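Local coordinates for protein alkaline phosphatase (Antarctic bacterium, PDB 2W5V) that probably hydrolyses phosphate monoesters as an alkaline phosphatase, through a phosphoserine intermediate at a site built around two zinc ions and a magnesium ion, at residues K35-I41 with S247-S253; G292-I297 with P349-F354. The protein carries 1 engineered substitution. Residues are numbered along the deposited sequence.

Contact 1. Residues K35-I41 with S247-S253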
# COMPACT_ATOMS: atom_id res chain seq x y z
N LYS B 35 -19.69 -18.03 -6.46
CA LYS B 35 -21.11 -17.88 -6.74
C LYS B 35 -21.57 -16.46 -6.40
O LYS B 35 -22.34 -15.84 -7.14
CB LYS B 35 -21.92 -18.89 -5.94
CG LYS B 35 -23.43 -18.68 -5.97
CD LYS B 35 -24.14 -19.78 -5.17
CE LYS B 35 -25.65 -19.66 -5.26
NZ LYS B 35 -26.34 -20.86 -4.70
N ASN B 36 -21.08 -15.96 -5.27
CA ASN B 36 -21.43 -14.64 -4.77
C ASN B 36 -20.24 -13.70 -4.74
O ASN B 36 -19.09 -14.14 -4.64
CB ASN B 36 -21.97 -14.76 -3.34
CG ASN B 36 -23.03 -15.83 -3.20
OD1 ASN B 36 -24.05 -15.80 -3.87
ND2 ASN B 36 -22.79 -16.79 -2.30
N VAL B 37 -20.51 -12.40 -4.79
CA VAL B 37 -19.46 -11.39 -4.69
C VAL B 37 -19.90 -10.28 -3.74
O VAL B 37 -21.02 -9.78 -3.83
CB VAL B 37 -19.17 -10.77 -6.06
CG1 VAL B 37 -18.10 -9.69 -5.92
CG2 VAL B 37 -18.73 -11.82 -7.05
N ILE B 38 -19.03 -9.93 -2.80
CA ILE B 38 -19.25 -8.77 -1.95
C ILE B 38 -18.11 -7.79 -2.19
O ILE B 38 -16.94 -8.14 -2.00
CB ILE B 38 -19.29 -9.16 -0.47
CG1 ILE B 38 -20.41 -10.18 -0.21
CG2 ILE B 38 -19.45 -7.92 0.39
CD1 ILE B 38 -20.31 -10.87 1.14
N LEU B 39 -18.44 -6.59 -2.64
CA LEU B 39 -17.43 -5.57 -2.89
C LEU B 39 -17.56 -4.45 -1.86
O LEU B 39 -18.57 -3.75 -1.81
CB LEU B 39 -17.62 -5.01 -4.30
CG LEU B 39 -16.75 -3.80 -4.63
CD1 LEU B 39 -15.27 -4.15 -4.50
CD2 LEU B 39 -17.08 -3.29 -6.01
N LEU B 40 -16.56 -4.31 -1.00
CA LEU B 40 -16.61 -3.29 0.05
C LEU B 40 -15.66 -2.17 -0.33
O LEU B 40 -14.49 -2.40 -0.65
CB LEU B 40 -16.21 -3.88 1.40
CG LEU B 40 -16.99 -5.12 1.83
CD1 LEU B 40 -16.36 -5.78 3.02
CD2 LEU B 40 -18.41 -4.74 2.13
N ILE B 41 -16.18 -0.95 -0.31
CA ILE B 41 -15.42 0.20 -0.74
C ILE B 41 -15.29 1.17 0.42
O ILE B 41 -16.29 1.64 0.97
CB ILE B 41 -16.12 0.92 -1.91
CG1 ILE B 41 -16.24 -0.01 -3.12
CG2 ILE B 41 -15.39 2.20 -2.27
CD1 ILE B 41 -17.00 0.61 -4.28
N SER B 247 -30.33 -18.20 -3.97
CA SER B 247 -29.97 -17.31 -5.06
C SER B 247 -28.53 -16.83 -4.91
O SER B 247 -28.05 -16.65 -3.80
CB SER B 247 -30.92 -16.12 -5.08
OG SER B 247 -30.55 -15.18 -6.07
N ALA B 248 -27.84 -16.61 -6.01
CA ALA B 248 -26.53 -15.97 -5.95
C ALA B 248 -26.73 -14.46 -5.80
O ALA B 248 -27.80 -13.94 -6.13
CB ALA B 248 -25.74 -16.27 -7.19
N PHE B 249 -25.73 -13.76 -5.30
CA PHE B 249 -25.88 -12.33 -5.07
C PHE B 249 -24.61 -11.52 -5.31
O PHE B 249 -23.50 -12.05 -5.27
CB PHE B 249 -26.42 -12.07 -3.66
CG PHE B 249 -25.48 -12.48 -2.54
CD1 PHE B 249 -24.44 -11.64 -2.15
CD2 PHE B 249 -25.66 -13.68 -1.87
CE1 PHE B 249 -23.58 -12.00 -1.11
CE2 PHE B 249 -24.80 -14.05 -0.82
CZ PHE B 249 -23.76 -13.21 -0.45
N PHE B 250 -24.81 -10.24 -5.58
CA PHE B 250 -23.74 -9.27 -5.62
C PHE B 250 -24.12 -8.12 -4.68
O PHE B 250 -25.24 -7.62 -4.74
CB PHE B 250 -23.55 -8.73 -7.04
CG PHE B 250 -22.62 -7.55 -7.11
CD1 PHE B 250 -21.25 -7.74 -7.26
CD2 PHE B 250 -23.11 -6.26 -6.98
CE1 PHE B 250 -20.39 -6.67 -7.30
CE2 PHE B 250 -22.26 -5.18 -7.02
CZ PHE B 250 -20.89 -5.38 -7.18
N ILE B 251 -23.20 -7.71 -3.81
CA ILE B 251 -23.43 -6.59 -2.90
C ILE B 251 -22.25 -5.63 -2.96
O ILE B 251 -21.10 -6.07 -3.00
CB ILE B 251 -23.57 -7.08 -1.43
CG1 ILE B 251 -24.84 -7.91 -1.26
CG2 ILE B 251 -23.56 -5.92 -0.45
CD1 ILE B 251 -24.84 -8.75 0.02
N MET B 252 -22.53 -4.33 -2.99
CA MET B 252 -21.51 -3.31 -2.75
C MET B 252 -21.92 -2.58 -1.48
O MET B 252 -23.02 -2.04 -1.40
CB MET B 252 -21.44 -2.31 -3.92
CG MET B 252 -20.24 -1.35 -3.84
SD MET B 252 -20.38 -0.02 -2.60
CE MET B 252 -21.72 0.94 -3.34
N SER B 253 -21.04 -2.60 -0.48
CA SER B 253 -21.23 -1.83 0.76
C SER B 253 -20.11 -0.80 0.91
O SER B 253 -18.93 -1.11 0.73
CB SER B 253 -21.21 -2.75 1.98
OG SER B 253 -22.25 -3.71 1.90
O HOH W 1 -25.91 -17.50 -2.23
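Val37, Leu39, Phe250 and Met252 form the apolar centre of a pair of neighbouring parallel strands in the central sheet of the alkaline phosphatase fold. Their side chains share one face: Val37 CB lies 3.9 Å from Phe250 CD1, Leu39 CD2 lies 4.3 Å from Met252 CG, and Ile41 CD1 extends the row, 3.8 Å from Met252 CG. The other face carries Ile38, Leu40, Ile251 and Ser253, where Leu40 CD2 approaches Ser253 CB to 3.4 Å; Ile38 and Ile251 touch helix 230-242, Leu40 touches helix 267-291, and Ser253 OG is hydrogen-bonded to Thr235.

The strand axes approach to 4.7 Å at an angle of 7°. The register pairs residues one to one from Val37-Phe250 to Leu40-Ser253, and the hydrogen bonds form a parallel ladder. Val37 N donates to Phe249 O (3.0 Å), Ile251 N to Val37 O (3.0 Å), Leu39 N to Ile251 O (2.7 Å), Ser253 N to Leu39 O (3.0 Å) and Ile41 N to Ser253 O (2.9 Å). At this C-terminal end the side chain of Ile41 comes within about 6 Å of a bound magnesium ion and about 4 Å of the side chain of Thr137, a magnesium ligand, so the ladder leads to the metal site.

At the opposite, polar end, a side chain prolongs the ladder. Asn36 CB sits 3.8 Å from the Phe249 ring centroid and 11° off its normal, a CH-pi contact, while Phe249 N donates to Asn36 OD1 (3.0 Å). One water also donates to Asn36 OD1 (3.0 Å) and to Ser247 O (2.8 Å).

Contact 2. Residues G292-I297 with P349-F354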
# COMPACT_ATOMS: atom_id res chain seq x y z
N GLY B 292 -18.18 -20.45 1.82
CA GLY B 292 -17.21 -21.12 0.97
C GLY B 292 -17.34 -20.86 -0.53
O GLY B 292 -16.50 -21.30 -1.31
N ASN B 293 -18.39 -20.14 -0.92
CA ASN B 293 -18.68 -19.87 -2.33
C ASN B 293 -18.74 -18.37 -2.61
O ASN B 293 -19.33 -17.95 -3.60
CB ASN B 293 -20.02 -20.48 -2.73
CG ASN B 293 -20.01 -21.99 -2.71
OD1 ASN B 293 -19.09 -22.62 -3.23
ND2 ASN B 293 -21.03 -22.59 -2.10
N THR B 294 -18.13 -17.58 -1.73
CA THR B 294 -18.26 -16.13 -1.81
C THR B 294 -16.90 -15.43 -1.92
O THR B 294 -15.99 -15.69 -1.13
CB THR B 294 -19.00 -15.58 -0.58
OG1 THR B 294 -20.31 -16.16 -0.50
CG2 THR B 294 -19.13 -14.06 -0.64
N LEU B 295 -16.80 -14.54 -2.89
CA LEU B 295 -15.60 -13.73 -3.07
C LEU B 295 -15.81 -12.37 -2.41
O LEU B 295 -16.79 -11.68 -2.69
CB LEU B 295 -15.32 -13.54 -4.56
CG LEU B 295 -14.31 -12.45 -4.93
CD1 LEU B 295 -12.88 -12.89 -4.57
CD2 LEU B 295 -14.41 -12.10 -6.41
N VAL B 296 -14.90 -12.00 -1.53
CA VAL B 296 -14.96 -10.70 -0.88
C VAL B 296 -13.81 -9.84 -1.38
O VAL B 296 -12.64 -10.24 -1.27
CB VAL B 296 -14.85 -10.82 0.64
CG1 VAL B 296 -14.88 -9.45 1.28
CG2 VAL B 296 -15.97 -11.71 1.20
N ILE B 297 -14.14 -8.68 -1.92
CA ILE B 297 -13.14 -7.73 -2.41
C ILE B 297 -13.25 -6.44 -1.61
O ILE B 297 -14.34 -5.91 -1.43
CB ILE B 297 -13.37 -7.39 -3.89
CG1 ILE B 297 -13.33 -8.66 -4.75
CG2 ILE B 297 -12.33 -6.38 -4.36
CD1 ILE B 297 -14.11 -8.51 -6.05
N PRO B 349 -13.03 -17.75 -3.49
CA PRO B 349 -12.86 -18.30 -4.84
C PRO B 349 -12.60 -17.19 -5.85
O PRO B 349 -13.38 -16.25 -5.93
CB PRO B 349 -14.22 -18.93 -5.13
CG PRO B 349 -14.81 -19.22 -3.81
CD PRO B 349 -14.29 -18.17 -2.86
N GLY B 350 -11.50 -17.31 -6.60
CA GLY B 350 -11.15 -16.31 -7.60
C GLY B 350 -10.32 -15.15 -7.07
O GLY B 350 -9.91 -14.27 -7.84
N SER B 351 -10.06 -15.13 -5.77
CA SER B 351 -9.40 -13.97 -5.17
C SER B 351 -7.99 -13.74 -5.73
O SER B 351 -7.48 -12.62 -5.71
CB SER B 351 -9.37 -14.09 -3.63
OG SER B 351 -8.69 -15.26 -3.21
N GLU B 352 -7.36 -14.80 -6.24
CA GLU B 352 -6.00 -14.68 -6.77
C GLU B 352 -5.95 -13.78 -8.02
O GLU B 352 -4.91 -13.25 -8.37
CB GLU B 352 -5.42 -16.06 -7.12
CG GLU B 352 -5.21 -17.00 -5.93
CD GLU B 352 -6.51 -17.63 -5.40
OE1 GLU B 352 -7.59 -17.46 -6.01
OE2 GLU B 352 -6.43 -18.29 -4.34
N GLU B 353 -7.09 -13.63 -8.69
CA GLU B 353 -7.15 -12.79 -9.88
C GLU B 353 -6.83 -11.33 -9.57
O GLU B 353 -6.45 -10.56 -10.46
CB GLU B 353 -8.54 -12.90 -10.52
CG GLU B 353 -8.67 -12.12 -11.82
CD GLU B 353 -7.73 -12.62 -12.90
OE1 GLU B 353 -7.50 -13.85 -12.98
OE2 GLU B 353 -7.21 -11.79 -13.68
N PHE B 354 -6.96 -10.94 -8.30
CA PHE B 354 -6.86 -9.53 -7.94
C PHE B 354 -5.48 -9.07 -7.45
O PHE B 354 -5.35 -7.95 -6.96
CB PHE B 354 -7.95 -9.17 -6.92
CG PHE B 354 -9.33 -9.32 -7.46
CD1 PHE B 354 -9.93 -10.58 -7.53
CD2 PHE B 354 -10.02 -8.23 -7.97
CE1 PHE B 354 -11.20 -10.73 -8.05
CE2 PHE B 354 -11.29 -8.38 -8.50
CZ PHE B 354 -11.88 -9.64 -8.55
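This is a buried, largely apolar contact without a hydrogen bond between its segments: the start of strand 294-299 packs against the turn that links strands 342-347 and 356-359. It buries 308 Å², both sides summed.

Pro349 lies along the backbone where the strand begins, its CG 3.7 Å from Gly292 O and its CD 3.5 Å from Thr294 O. Leu295 then reaches across the turn: its CB is 3.6 Å from Pro349 O, its CD1 3.7 Å from Ser351 CA, and its CD2 3.9 Å from Phe354 CE1. Ile297, two residues on, places CD1 3.5 Å from Phe354 CZ, with its CG1 over one face of the ring.

The turn presents these groups through a short 3-10 segment, 351-353, with hydrogen bonds from Glu353 N to Gly350 O (3.0 Å) and from Phe354 N to Ser351 O (3.1 Å). Gly350, at phi 88°, has a backbone shape that would jam a CB against the preceding carbonyl.

Helix 362-371 also packs here, with Val370 touching Leu295 and Ile367 touching Ile297, whereas Thr294 and Val296 meet helix 267-291, and Ala346 of strand 342-347 touches Phe354.

How the contacts relate
Contact 1 and contact 2 are consecutive along the chain, 35-41 with 247-253 and then 292-297 with 349-354, and their centres lie about 11 Å apart on the same side of the chain's centre. They meet within one mixed sheet, where strand 36-42 runs between 249-255 and 294-299. Probable hydrogen bonds join them directly: Ile38 N to Leu295 O and Leu40 N to Ile297 O, each 2.8 Å. Helix 267-291 packs against residues of both. The arrangement brings sequence-distant strands side by side; contact 1 approaches the metal site at its C-terminal end, whereas contact 2 ties the sheet to the turn preceding strand 356-359.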